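Local coordinates for disulfide bond forming protein (DsbF) (Mycobacterium tuberculosis, PDB 3IOS) that probably oxidises reduced, unfolded secreted proteins to form their disulfide bonds, as a thioredoxin-family thiol oxidase, at residues Val43-Ala48 and Pro117-Val122. Sequence-based numbering, arbitrary orientation.
Sequences VLWFWA and PAYAFV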
ATOM      1  N   VAL A  43       2.226  -5.977  -1.259  1.00 11.18           N
ATOM      2  CA  VAL A  43       1.843  -5.384   0.010  1.00 12.04           C
ATOM      3  C   VAL A  43       1.210  -4.037  -0.276  1.00 12.43           C
ATOM      4  O   VAL A  43       1.813  -3.201  -0.943  1.00 12.59           O
ATOM      5  CB  VAL A  43       3.054  -5.149   0.927  1.00 13.65           C
ATOM      6  CG1 VAL A  43       2.605  -4.442   2.203  1.00 15.15           C
ATOM      7  CG2 VAL A  43       3.716  -6.473   1.263  1.00 15.95           C
ATOM      8  N   LEU A  44      -0.011  -3.841   0.205  1.00 11.42           N
ATOM      9  CA  LEU A  44      -0.677  -2.560   0.034  1.00 12.87           C
ATOM     10  C   LEU A  44      -0.627  -1.871   1.387  1.00 11.90           C
ATOM     11  O   LEU A  44      -1.035  -2.430   2.407  1.00 14.23           O
ATOM     12  CB  LEU A  44      -2.128  -2.744  -0.429  1.00 13.03           C
ATOM     13  CG  LEU A  44      -2.236  -3.272  -1.865  1.00 14.83           C
ATOM     14  CD1 LEU A  44      -2.608  -4.749  -1.829  1.00 17.68           C
ATOM     15  CD2 LEU A  44      -3.276  -2.482  -2.644  1.00 16.37           C
ATOM     16  N   TRP A  45      -0.093  -0.657   1.392  1.00 10.85           N
ATOM     17  CA  TRP A  45       0.042   0.125   2.605  1.00 11.76           C
ATOM     18  C   TRP A  45      -0.923   1.303   2.541  1.00 12.60           C
ATOM     19  O   TRP A  45      -0.771   2.195   1.704  1.00 12.21           O
ATOM     20  CB  TRP A  45       1.496   0.591   2.717  1.00 12.90           C
ATOM     21  CG  TRP A  45       1.761   1.649   3.722  1.00 12.77           C
ATOM     22  CD1 TRP A  45       1.363   1.664   5.027  1.00 14.51           C
ATOM     23  CD2 TRP A  45       2.526   2.841   3.522  1.00 12.84           C
ATOM     24  NE1 TRP A  45       1.835   2.789   5.651  1.00 15.37           N
ATOM     25  CE2 TRP A  45       2.553   3.529   4.751  1.00 15.26           C
ATOM     26  CE3 TRP A  45       3.199   3.391   2.422  1.00 14.64           C
ATOM     27  CZ2 TRP A  45       3.224   4.751   4.916  1.00 15.11           C
ATOM     28  CZ3 TRP A  45       3.869   4.608   2.586  1.00 16.61           C
ATOM     29  CH2 TRP A  45       3.874   5.270   3.825  1.00 17.04           C
ATOM     30  N   PHE A  46      -1.912   1.294   3.430  1.00 11.67           N
ATOM     31  CA  PHE A  46      -2.922   2.348   3.458  1.00 12.93           C
ATOM     32  C   PHE A  46      -2.476   3.463   4.384  1.00 12.10           C
ATOM     33  O   PHE A  46      -2.231   3.241   5.573  1.00 14.15           O
ATOM     34  CB  PHE A  46      -4.259   1.763   3.913  1.00 13.92           C
ATOM     35  CG  PHE A  46      -4.731   0.619   3.058  1.00 14.35           C
ATOM     36  CD1 PHE A  46      -4.174  -0.652   3.196  1.00 13.76           C
ATOM     37  CD2 PHE A  46      -5.701   0.824   2.080  1.00 14.26           C
ATOM     38  CE1 PHE A  46      -4.578  -1.699   2.370  1.00 13.36           C
ATOM     39  CE2 PHE A  46      -6.109  -0.219   1.251  1.00 16.87           C
ATOM     40  CZ  PHE A  46      -5.545  -1.482   1.397  1.00 15.54           C
ATOM     41  N   TRP A  47      -2.358   4.666   3.829  1.00 11.84           N
ATOM     42  CA  TRP A  47      -1.906   5.817   4.602  1.00 11.93           C
ATOM     43  C   TRP A  47      -2.679   7.096   4.311  1.00 12.82           C
ATOM     44  O   TRP A  47      -3.391   7.192   3.313  1.00 13.48           O
ATOM     45  CB  TRP A  47      -0.404   6.073   4.359  1.00 12.45           C
ATOM     46  CG  TRP A  47       0.011   6.341   2.920  1.00 12.33           C
ATOM     47  CD1 TRP A  47       0.372   5.418   1.979  1.00 10.18           C
ATOM     48  CD2 TRP A  47       0.147   7.624   2.293  1.00 11.52           C
ATOM     49  NE1 TRP A  47       0.738   6.048   0.807  1.00 12.11           N
ATOM     50  CE2 TRP A  47       0.615   7.402   0.975  1.00 11.21           C
ATOM     51  CE3 TRP A  47      -0.062   8.941   2.723  1.00 12.66           C
ATOM     52  CZ2 TRP A  47       0.856   8.443   0.079  1.00 14.74           C
ATOM     53  CZ3 TRP A  47       0.181   9.981   1.827  1.00 13.94           C
ATOM     54  CH2 TRP A  47       0.642   9.725   0.524  1.00 14.31           C
ATOM     55  N   ALA A  48      -2.547   8.059   5.217  1.00 12.55           N
ATOM     56  CA  ALA A  48      -3.177   9.376   5.085  1.00 15.63           C
ATOM     57  C   ALA A  48      -2.018  10.341   5.333  1.00 15.16           C
ATOM     58  O   ALA A  48      -1.229  10.140   6.251  1.00 13.43           O
ATOM     59  CB  ALA A  48      -4.272   9.561   6.136  1.00 13.84           C
ATOM     60  N   PRO A 117      -3.027   3.507  10.182  1.00 24.80           N
ATOM     61  CA  PRO A 117      -2.461   2.797   9.036  1.00 23.21           C
ATOM     62  C   PRO A 117      -2.992   1.372   8.959  1.00 20.83           C
ATOM     63  O   PRO A 117      -3.542   0.847   9.929  1.00 18.59           O
ATOM     64  CB  PRO A 117      -0.966   2.840   9.320  1.00 25.73           C
ATOM     65  CG  PRO A 117      -0.932   2.682  10.807  1.00 25.87           C
ATOM     66  CD  PRO A 117      -2.045   3.602  11.278  1.00 26.68           C
ATOM     67  N   ALA A 118      -2.840   0.763   7.790  1.00 17.47           N
ATOM     68  CA  ALA A 118      -3.266  -0.612   7.583  1.00 17.13           C
ATOM     69  C   ALA A 118      -2.388  -1.202   6.494  1.00 16.40           C
ATOM     70  O   ALA A 118      -1.784  -0.469   5.702  1.00 15.26           O
ATOM     71  CB  ALA A 118      -4.731  -0.671   7.174  1.00 16.79           C
ATOM     72  N   TYR A 119      -2.316  -2.526   6.468  1.00 14.30           N
ATOM     73  CA  TYR A 119      -1.509  -3.236   5.487  1.00 13.87           C
ATOM     74  C   TYR A 119      -2.286  -4.415   4.927  1.00 16.55           C
ATOM     75  O   TYR A 119      -2.958  -5.129   5.671  1.00 18.74           O
ATOM     76  CB  TYR A 119      -0.232  -3.767   6.151  1.00 14.31           C
ATOM     77  CG  TYR A 119       0.707  -2.696   6.634  1.00 14.63           C
ATOM     78  CD1 TYR A 119       1.783  -2.287   5.851  1.00 14.96           C
ATOM     79  CD2 TYR A 119       0.500  -2.061   7.858  1.00 16.17           C
ATOM     80  CE1 TYR A 119       2.633  -1.273   6.269  1.00 17.32           C
ATOM     81  CE2 TYR A 119       1.343  -1.038   8.286  1.00 16.17           C
ATOM     82  CZ  TYR A 119       2.407  -0.651   7.483  1.00 17.73           C
ATOM     83  OH  TYR A 119       3.249   0.358   7.890  1.00 22.06           O
ATOM     84  N   ALA A 120      -2.218  -4.613   3.615  1.00 12.28           N
ATOM     85  CA  ALA A 120      -2.883  -5.757   3.010  1.00 13.31           C
ATOM     86  C   ALA A 120      -1.778  -6.602   2.401  1.00 15.10           C
ATOM     87  O   ALA A 120      -1.023  -6.127   1.552  1.00 15.63           O
ATOM     88  CB  ALA A 120      -3.868  -5.315   1.942  1.00 15.60           C
ATOM     89  N   PHE A 121      -1.663  -7.846   2.856  1.00 14.66           N
ATOM     90  CA  PHE A 121      -0.635  -8.737   2.336  1.00 14.64           C
ATOM     91  C   PHE A 121      -1.258  -9.694   1.338  1.00 16.28           C
ATOM     92  O   PHE A 121      -2.233 -10.380   1.636  1.00 17.30           O
ATOM     93  CB  PHE A 121       0.046  -9.491   3.486  1.00 14.41           C
ATOM     94  CG  PHE A 121       0.736  -8.580   4.467  1.00 14.22           C
ATOM     95  CD1 PHE A 121       0.040  -8.031   5.541  1.00 16.44           C
ATOM     96  CD2 PHE A 121       2.061  -8.204   4.269  1.00 15.16           C
ATOM     97  CE1 PHE A 121       0.654  -7.120   6.401  1.00 15.58           C
ATOM     98  CE2 PHE A 121       2.682  -7.293   5.124  1.00 14.78           C
ATOM     99  CZ  PHE A 121       1.974  -6.749   6.192  1.00 15.74           C
ATOM    100  N   VAL A 122      -0.694  -9.706   0.137  1.00 14.68           N
ATOM    101  CA  VAL A 122      -1.190 -10.547  -0.938  1.00 15.69           C
ATOM    102  C   VAL A 122      -0.149 -11.583  -1.319  1.00 16.02           C
ATOM    103  O   VAL A 122       0.953 -11.223  -1.725  1.00 15.74           O
ATOM    104  CB  VAL A 122      -1.498  -9.696  -2.183  1.00 16.63           C
ATOM    105  CG1 VAL A 122      -2.140 -10.557  -3.253  1.00 16.63           C
ATOM    106  CG2 VAL A 122      -2.399  -8.524  -1.803  1.00 18.22           C
TER
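Leu44 and Ala120 form the tight middle of this antiparallel strand pairing. Leu44 N gives its hydrogen to Ala120 O at 2.8 Å, nearly straight at 169°. Ala120 N returns an equally short bond to Leu44 O. Their CB atoms meet on one face of the sheet, and the Phe46 ring comes edge-on to the Ala120 methyl. Phe46 CG lies beside the backbone N (chi1 -57°), which turns the ring back toward Ala120, with CE1 3.7 Å from Ala120 CB. Trp108 meets this ring edge-to-face. On the other face, the Trp45 and Tyr119 side chains run alongside each other. Their ring planes are 21° from parallel but displaced, with little overlap. Trp45 CD1 comes 3.4 Å from Tyr119 CE1, while Tyr119 OH is hydrogen-bonded to Glu57 OE1. These are central strands of the thioredoxin fold: strand 72-77 pairs with the far edge of 42-47, and 128-132 with that of 118-122. Helix 52-67, which starts at the Cys51-Cys54 redox pair, covers Trp45 and Tyr119. Beyond them, Val43 CG2 touches Phe121 CD2 at 3.8 Å, under helix 137-147. The pairing is looser toward Pro117, though still buried. Phe46 N holds Ala118 O at 2.9 Å, but the return bond from Ala118 N to Phe46 O is weak, at 3.4 Å. Pro117, the fold's cis-proline beside the CxxC motif, makes a CA-H...O contact with Phe46 O and sets its ring against Cys54.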